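Local structure of 3-dehydroquinate dehydratase (Geobacillus kaustophilus, 2YR1) at residues A[153-156]-A[157-161]. The protein probably catalyses the cis-dehydration of 3-dehydroquinate to 3-dehydroshikimate, the third step of the chorismate pathway, through a Schiff-base intermediate. Numbering follows the deposited sequence.
Sequences PRKE and TLLAD
Arg154 O receives Leu158 N at 3.2 Å and so opens the i to i+4 bonding of helix 155-167, with Pro153 and Arg154 leading into it. Arg154 occupies the N-cap position, and its backbone angles are still those of an extended chain. The same carbonyl takes a second, weak bond from Thr157 N, bent to 125° at the hydrogen. The next two bonds, Leu159 N to Lys155 O and Ala160 N to Glu156 O, are both 2.9 Å long.

The side chains give a worked example of the hydrophobic staple, in which the residue before the N-cap, here Pro153, meets the fourth residue of the helix, Leu158. The ring of Pro153 crosses the Leu158 side chain at about a right angle, its CG meeting CD2 of Leu158 at 3.5 Å, while CB of Pro153 lies 3.9 Å from CB of Thr157. In Thr157, CG2 lies opposite the backbone N (OG1 at chi1 -51°), which turns the methyl to the proline and leaves OG1 to a water 2.9 Å away. That water also accepts a bond from Arg154 N, linking the hydroxyl to the N-cap backbone. On the exposed flank the bent chain of Glu156 carries OE1 to within 3.8 Å of the Ala160 CB.

An alanine in place of Leu158 would probably take away the methyl packed on the Pro153 ring, undoing the staple, and open a gap toward Val177 and Ala191.

This is the start of the helix in a beta-alpha-beta unit of the TIM barrel. Pro153 and Leu158 face inward onto Tyr148 of strand 141-148 and Val177 of strand 172-177. Leu158 and Leu159 also pack on helix 182-198, to which Lys155 NZ adds a salt bridge with Glu194.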
ATOM      1  N   PRO A 153       5.299   0.904 -18.852  1.00 22.35           N
ATOM      2  CA  PRO A 153       6.097  -0.081 -19.595  1.00 25.17           C
ATOM      3  C   PRO A 153       6.366  -1.344 -18.788  1.00 26.58           C
ATOM      4  O   PRO A 153       6.054  -1.416 -17.597  1.00 23.50           O
ATOM      5  CB  PRO A 153       7.378   0.682 -19.948  1.00 23.58           C
ATOM      6  CG  PRO A 153       7.416   1.817 -19.010  1.00 23.39           C
ATOM      7  CD  PRO A 153       5.984   2.201 -18.766  1.00 22.02           C
ATOM      8  N   ARG A 154       6.937  -2.355 -19.433  1.00 27.38           N
ATOM      9  CA  ARG A 154       7.209  -3.592 -18.723  1.00 29.67           C
ATOM     10  C   ARG A 154       8.267  -3.404 -17.642  1.00 25.72           C
ATOM     11  O   ARG A 154       9.108  -2.514 -17.732  1.00 27.04           O
ATOM     12  CB  ARG A 154       7.644  -4.679 -19.698  1.00 36.17           C
ATOM     13  CG  ARG A 154       7.689  -6.049 -19.057  1.00 46.45           C
ATOM     14  CD  ARG A 154       7.861  -7.139 -20.098  1.00 51.06           C
ATOM     15  NE  ARG A 154       7.310  -8.408 -19.627  1.00 51.33           N
ATOM     16  CZ  ARG A 154       7.042  -9.447 -20.416  1.00 52.21           C
ATOM     17  NH1 ARG A 154       7.275  -9.375 -21.725  1.00 45.41           N
ATOM     18  NH2 ARG A 154       6.524 -10.554 -19.895  1.00 51.14           N
ATOM     19  N   LYS A 155       8.205  -4.246 -16.616  1.00 20.14           N
ATOM     20  CA  LYS A 155       9.151  -4.205 -15.509  1.00 24.51           C
ATOM     21  C   LYS A 155      10.599  -4.149 -16.011  1.00 20.60           C
ATOM     22  O   LYS A 155      11.414  -3.422 -15.465  1.00 20.39           O
ATOM     23  CB  LYS A 155       8.972  -5.435 -14.619  1.00 26.74           C
ATOM     24  CG  LYS A 155      10.062  -5.592 -13.587  1.00 34.95           C
ATOM     25  CD  LYS A 155      10.210  -7.037 -13.134  1.00 35.94           C
ATOM     26  CE  LYS A 155      10.859  -7.923 -14.209  1.00 38.79           C
ATOM     27  NZ  LYS A 155      12.187  -7.441 -14.710  1.00 23.49           N
ATOM     28  N   GLU A 156      10.921  -4.911 -17.051  1.00 20.52           N
ATOM     29  CA  GLU A 156      12.288  -4.899 -17.600  1.00 22.74           C
ATOM     30  C   GLU A 156      12.736  -3.506 -18.061  1.00 20.50           C
ATOM     31  O   GLU A 156      13.885  -3.114 -17.886  1.00 24.34           O
ATOM     32  CB  GLU A 156      12.387  -5.861 -18.791  1.00 25.22           C
ATOM     33  CG  GLU A 156      13.779  -6.450 -18.974  1.00 42.79           C
ATOM     34  CD  GLU A 156      14.657  -5.727 -20.005  1.00 56.13           C
ATOM     35  OE1 GLU A 156      14.770  -4.473 -19.941  1.00 54.96           O
ATOM     36  OE2 GLU A 156      15.256  -6.429 -20.874  1.00 54.51           O
ATOM     37  N   THR A 157      11.827  -2.776 -18.686  1.00 21.62           N
ATOM     38  CA  THR A 157      12.128  -1.438 -19.192  1.00 21.55           C
ATOM     39  C   THR A 157      12.393  -0.483 -18.034  1.00 20.56           C
ATOM     40  O   THR A 157      13.330   0.311 -18.077  1.00 18.63           O
ATOM     41  CB  THR A 157      10.955  -0.929 -20.038  1.00 22.44           C
ATOM     42  OG1 THR A 157      10.619  -1.936 -20.996  1.00 27.24           O
ATOM     43  CG2 THR A 157      11.317   0.338 -20.785  1.00 25.13           C
ATOM     44  N   LEU A 158      11.572  -0.580 -16.989  1.00 17.69           N
ATOM     45  CA  LEU A 158      11.725   0.282 -15.817  1.00 15.52           C
ATOM     46  C   LEU A 158      13.043  -0.028 -15.116  1.00 18.72           C
ATOM     47  O   LEU A 158      13.765   0.878 -14.679  1.00 16.25           O
ATOM     48  CB  LEU A 158      10.534   0.077 -14.865  1.00 14.87           C
ATOM     49  CG  LEU A 158       9.187   0.446 -15.501  1.00 15.60           C
ATOM     50  CD1 LEU A 158       8.054   0.265 -14.500  1.00 20.40           C
ATOM     51  CD2 LEU A 158       9.243   1.890 -16.014  1.00 16.75           C
ATOM     52  N   LEU A 159      13.353  -1.313 -15.001  1.00 14.62           N
ATOM     53  CA  LEU A 159      14.602  -1.713 -14.363  1.00 15.22           C
ATOM     54  C   LEU A 159      15.802  -1.194 -15.186  1.00 16.39           C
ATOM     55  O   LEU A 159      16.749  -0.653 -14.625  1.00 16.37           O
ATOM     56  CB  LEU A 159      14.647  -3.234 -14.209  1.00 17.13           C
ATOM     57  CG  LEU A 159      15.936  -3.794 -13.592  1.00 21.82           C
ATOM     58  CD1 LEU A 159      16.271  -3.057 -12.295  1.00 19.12           C
ATOM     59  CD2 LEU A 159      15.755  -5.295 -13.342  1.00 21.87           C
ATOM     60  N   ALA A 160      15.738  -1.337 -16.509  1.00 15.72           N
ATOM     61  CA  ALA A 160      16.802  -0.863 -17.389  1.00 18.79           C
ATOM     62  C   ALA A 160      16.988   0.655 -17.278  1.00 20.97           C
ATOM     63  O   ALA A 160      18.123   1.141 -17.216  1.00 18.00           O
ATOM     64  CB  ALA A 160      16.500  -1.256 -18.839  1.00 22.78           C
ATOM     65  N   ASP A 161      15.884   1.407 -17.235  1.00 20.81           N
ATOM     66  CA  ASP A 161      15.965   2.864 -17.087  1.00 18.22           C
ATOM     67  C   ASP A 161      16.746   3.270 -15.852  1.00 16.38           C
ATOM     68  O   ASP A 161      17.603   4.144 -15.908  1.00 21.13           O
ATOM     69  CB  ASP A 161      14.568   3.510 -16.981  1.00 21.38           C
ATOM     70  CG  ASP A 161      13.821   3.520 -18.297  1.00 23.18           C
ATOM     71  OD1 ASP A 161      14.460   3.680 -19.366  1.00 25.03           O
ATOM     72  OD2 ASP A 161      12.579   3.392 -18.259  1.00 26.60           O
TER
HETATM   73  O   HOH W   1       8.053  -2.054 -22.430  1.00 34.66           O